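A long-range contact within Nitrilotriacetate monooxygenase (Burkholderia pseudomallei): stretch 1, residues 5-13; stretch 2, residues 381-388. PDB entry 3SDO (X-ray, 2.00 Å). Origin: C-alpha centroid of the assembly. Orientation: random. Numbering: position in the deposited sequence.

Stretch 1, residues 5-13: MTRKHIHFG
Stretch 2, residues 381-388: EMIRWVDE

Residues 5-13 pass the last turns of a helix, residues 381-387. Met5 and Thr6 are in a turn-like conformation, and the chain is extended from Arg7 onward. Touching residues are at least 370 positions apart. Residues 11-13 start a strand that continues later in the chain, with phi/psi -73/146, -131/144 and -120/160. The helix begins before Glu381; residues 381-387 have phi from -76 to -56 and psi from -47 to -39. Glu388 is the first residue to leave helical phi/psi, at -99/8. The helix crosses the segment steeply; later residues of stretch 1 meet earlier helix residues, from Asp387 to Met382. Thr6 lies nearest Asp387 (CA to CA 6.7 Å) and Ile10 nearest Val386 (CA to CA 7.6 Å). The two stretches bury 320 Å² between them, both sides summed.

Val386 and Ile10 cover the most surface, and both point their CA-to-CB bonds toward the other stretch. Ile10 has phi/psi -97/119, chi1 m and chi2 t. Ile10 CD1 lies 3.9 Å from Val386 CG2, a close apolar contact. Ile10 CD1 is also 4.5 Å from Ile383 CG1 and 4.4 Å from Met382 O. One methyl group thus touches three helix residues. Val386 has chi1 t. Lys8 CE is 3.7 Å from Val386 CG1. Lys8 starts sideways, with chi1 p and the later angles t, and its aliphatic chain supplies the carbon for this contact.

Asp387 and Thr6 form the polar end. Thr6 points toward the helix with chi1 p. Asp387 starts sideways with chi1 m and chi2 -7°, and its carboxylate comes nearer. Thr6 OG1 is 3.0 Å from Asp387 OD1; if the proton points this way the hydrogen bond is weak, and another acceptor is within its reach. A water also bridges the two residues. It donates to Thr6 O at 2.7 Å and to Asp387 OD1 at 2.7 Å.

At the other end, Phe12 (chi1 m, chi2 -88°) starts sideways and extends its ring tip to the helix. Met382 points toward stretch 1 with chi1 m, chi2 t and chi3 t. Met382 SD is 4.2 Å from Phe12 CZ. Met382 SD lies at the edge of the Phe12 ring, 5.4 Å from the ring centroid and 81° off its normal.

The helix keeps its i to i+4 ladder: Val386 N donates to Met382 O at 3.1 Å, and Asp387 N to Ile383 O at 2.7 Å. Away from the contact, Arg384 NH2 forms a salt bridge to Glu381 OE2 at 2.9 Å.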

# COMPACT_ATOMS: atom_id res chain seq x y z
N MET A 5 42.28 4.59 -9.88
CA MET A 5 42.55 5.31 -8.63
C MET A 5 41.26 5.87 -7.98
O MET A 5 41.27 6.27 -6.81
CB MET A 5 43.53 6.46 -8.88
N THR A 6 40.16 5.88 -8.72
CA THR A 6 38.88 6.39 -8.21
C THR A 6 37.80 5.28 -8.05
O THR A 6 36.61 5.58 -7.98
CB THR A 6 38.39 7.52 -9.15
OG1 THR A 6 38.31 7.01 -10.49
CG2 THR A 6 39.37 8.73 -9.15
N ARG A 7 38.21 4.01 -7.99
CA ARG A 7 37.29 2.89 -7.84
C ARG A 7 36.41 3.06 -6.61
O ARG A 7 36.92 3.37 -5.53
CB ARG A 7 38.04 1.57 -7.65
CG ARG A 7 38.61 0.96 -8.88
CD ARG A 7 39.47 -0.26 -8.51
NE ARG A 7 40.67 0.14 -7.76
CZ ARG A 7 41.45 -0.69 -7.06
NH1 ARG A 7 41.20 -2.00 -6.98
NH2 ARG A 7 42.51 -0.20 -6.42
N LYS A 8 35.11 2.85 -6.78
CA LYS A 8 34.22 2.74 -5.66
C LYS A 8 32.92 2.03 -6.04
O LYS A 8 32.49 2.07 -7.19
CB LYS A 8 33.90 4.10 -5.06
CG LYS A 8 33.09 5.01 -5.93
CD LYS A 8 32.94 6.36 -5.23
CE LYS A 8 32.02 7.31 -5.96
NZ LYS A 8 32.22 8.71 -5.46
N HIS A 9 32.29 1.44 -5.03
CA HIS A 9 30.97 0.85 -5.19
C HIS A 9 29.94 1.82 -5.79
O HIS A 9 29.72 2.93 -5.29
CB HIS A 9 30.48 0.30 -3.86
CG HIS A 9 29.10 -0.24 -3.91
ND1 HIS A 9 28.79 -1.50 -4.39
CD2 HIS A 9 27.92 0.31 -3.54
CE1 HIS A 9 27.49 -1.69 -4.31
NE2 HIS A 9 26.93 -0.61 -3.80
N ILE A 10 29.30 1.38 -6.87
CA ILE A 10 28.21 2.10 -7.50
C ILE A 10 26.89 1.53 -6.99
O ILE A 10 26.63 0.33 -7.13
CB ILE A 10 28.30 2.01 -9.03
CG1 ILE A 10 29.62 2.64 -9.49
CG2 ILE A 10 27.06 2.66 -9.70
CD1 ILE A 10 29.90 2.47 -10.99
N HIS A 11 26.09 2.37 -6.32
CA HIS A 11 24.78 1.93 -5.83
C HIS A 11 23.79 1.77 -6.99
O HIS A 11 23.81 2.55 -7.94
CB HIS A 11 24.19 2.94 -4.83
CG HIS A 11 25.07 3.24 -3.65
ND1 HIS A 11 25.12 2.44 -2.53
CD2 HIS A 11 25.92 4.27 -3.40
CE1 HIS A 11 25.98 2.95 -1.66
NE2 HIS A 11 26.47 4.07 -2.16
N PHE A 12 22.90 0.79 -6.90
CA PHE A 12 21.82 0.64 -7.87
C PHE A 12 20.48 0.47 -7.22
O PHE A 12 20.34 -0.21 -6.19
CB PHE A 12 22.06 -0.58 -8.75
CG PHE A 12 23.20 -0.40 -9.71
CD1 PHE A 12 23.00 0.15 -10.94
CD2 PHE A 12 24.48 -0.77 -9.34
CE1 PHE A 12 24.06 0.34 -11.83
CE2 PHE A 12 25.53 -0.61 -10.20
CZ PHE A 12 25.32 -0.04 -11.46
N GLY A 13 19.48 1.06 -7.86
CA GLY A 13 18.08 0.76 -7.59
C GLY A 13 17.46 0.24 -8.87
O GLY A 13 17.96 0.50 -9.95
N GLU A 381 30.95 3.33 -19.40
CA GLU A 381 30.15 4.56 -19.43
C GLU A 381 29.56 4.86 -18.05
O GLU A 381 29.57 6.00 -17.59
CB GLU A 381 29.05 4.45 -20.48
CG GLU A 381 28.16 5.67 -20.62
CD GLU A 381 28.86 6.89 -21.21
OE1 GLU A 381 30.06 6.82 -21.58
OE2 GLU A 381 28.19 7.94 -21.31
N MET A 382 29.08 3.83 -17.36
CA MET A 382 28.61 4.00 -15.97
C MET A 382 29.74 4.49 -15.09
O MET A 382 29.53 5.39 -14.26
CB MET A 382 28.04 2.70 -15.39
CG MET A 382 26.76 2.24 -16.11
SD MET A 382 26.14 0.63 -15.54
CE MET A 382 24.91 0.39 -16.83
N ILE A 383 30.92 3.90 -15.24
CA ILE A 383 32.10 4.31 -14.48
C ILE A 383 32.43 5.76 -14.80
O ILE A 383 32.73 6.54 -13.90
CB ILE A 383 33.30 3.41 -14.77
CG1 ILE A 383 33.11 2.06 -14.05
CG2 ILE A 383 34.65 4.14 -14.39
CD1 ILE A 383 34.00 0.89 -14.57
N ARG A 384 32.32 6.13 -16.06
CA ARG A 384 32.57 7.51 -16.47
C ARG A 384 31.63 8.49 -15.75
O ARG A 384 32.08 9.52 -15.22
CB ARG A 384 32.44 7.67 -17.98
CG ARG A 384 32.64 9.10 -18.46
CD ARG A 384 32.70 9.20 -19.97
NE ARG A 384 31.37 9.35 -20.53
CZ ARG A 384 30.77 10.51 -20.81
NH1 ARG A 384 31.37 11.67 -20.57
NH2 ARG A 384 29.54 10.50 -21.34
N TRP A 385 30.33 8.17 -15.73
CA TRP A 385 29.35 9.04 -15.06
C TRP A 385 29.67 9.23 -13.58
O TRP A 385 29.54 10.32 -13.04
CB TRP A 385 27.92 8.48 -15.20
CG TRP A 385 27.29 8.76 -16.55
CD1 TRP A 385 27.86 8.54 -17.76
CD2 TRP A 385 26.00 9.31 -16.80
NE1 TRP A 385 27.00 8.91 -18.76
CE2 TRP A 385 25.85 9.40 -18.20
CE3 TRP A 385 24.94 9.72 -15.98
CZ2 TRP A 385 24.69 9.88 -18.80
CZ3 TRP A 385 23.78 10.22 -16.59
CH2 TRP A 385 23.67 10.28 -17.99
N VAL A 386 30.12 8.16 -12.94
CA VAL A 386 30.47 8.20 -11.50
C VAL A 386 31.81 8.92 -11.27
O VAL A 386 31.89 9.82 -10.44
CB VAL A 386 30.44 6.79 -10.88
CG1 VAL A 386 30.98 6.79 -9.44
CG2 VAL A 386 28.99 6.27 -10.89
N ASP A 387 32.83 8.57 -12.05
CA ASP A 387 34.14 9.24 -11.95
C ASP A 387 34.03 10.75 -12.13
O ASP A 387 34.73 11.51 -11.45
CB ASP A 387 35.10 8.77 -13.05
CG ASP A 387 35.75 7.44 -12.75
OD1 ASP A 387 35.59 6.88 -11.64
OD2 ASP A 387 36.44 6.98 -13.67
N GLU A 388 33.17 11.18 -13.05
CA GLU A 388 33.16 12.58 -13.48
C GLU A 388 32.09 13.40 -12.80
O GLU A 388 31.87 14.55 -13.16
CB GLU A 388 33.05 12.65 -15.01
CG GLU A 388 34.23 12.00 -15.74
CD GLU A 388 35.58 12.55 -15.28
OE1 GLU A 388 35.69 13.79 -15.28
OE2 GLU A 388 36.50 11.76 -14.94
O HOH W 1 34.77 7.17 -9.12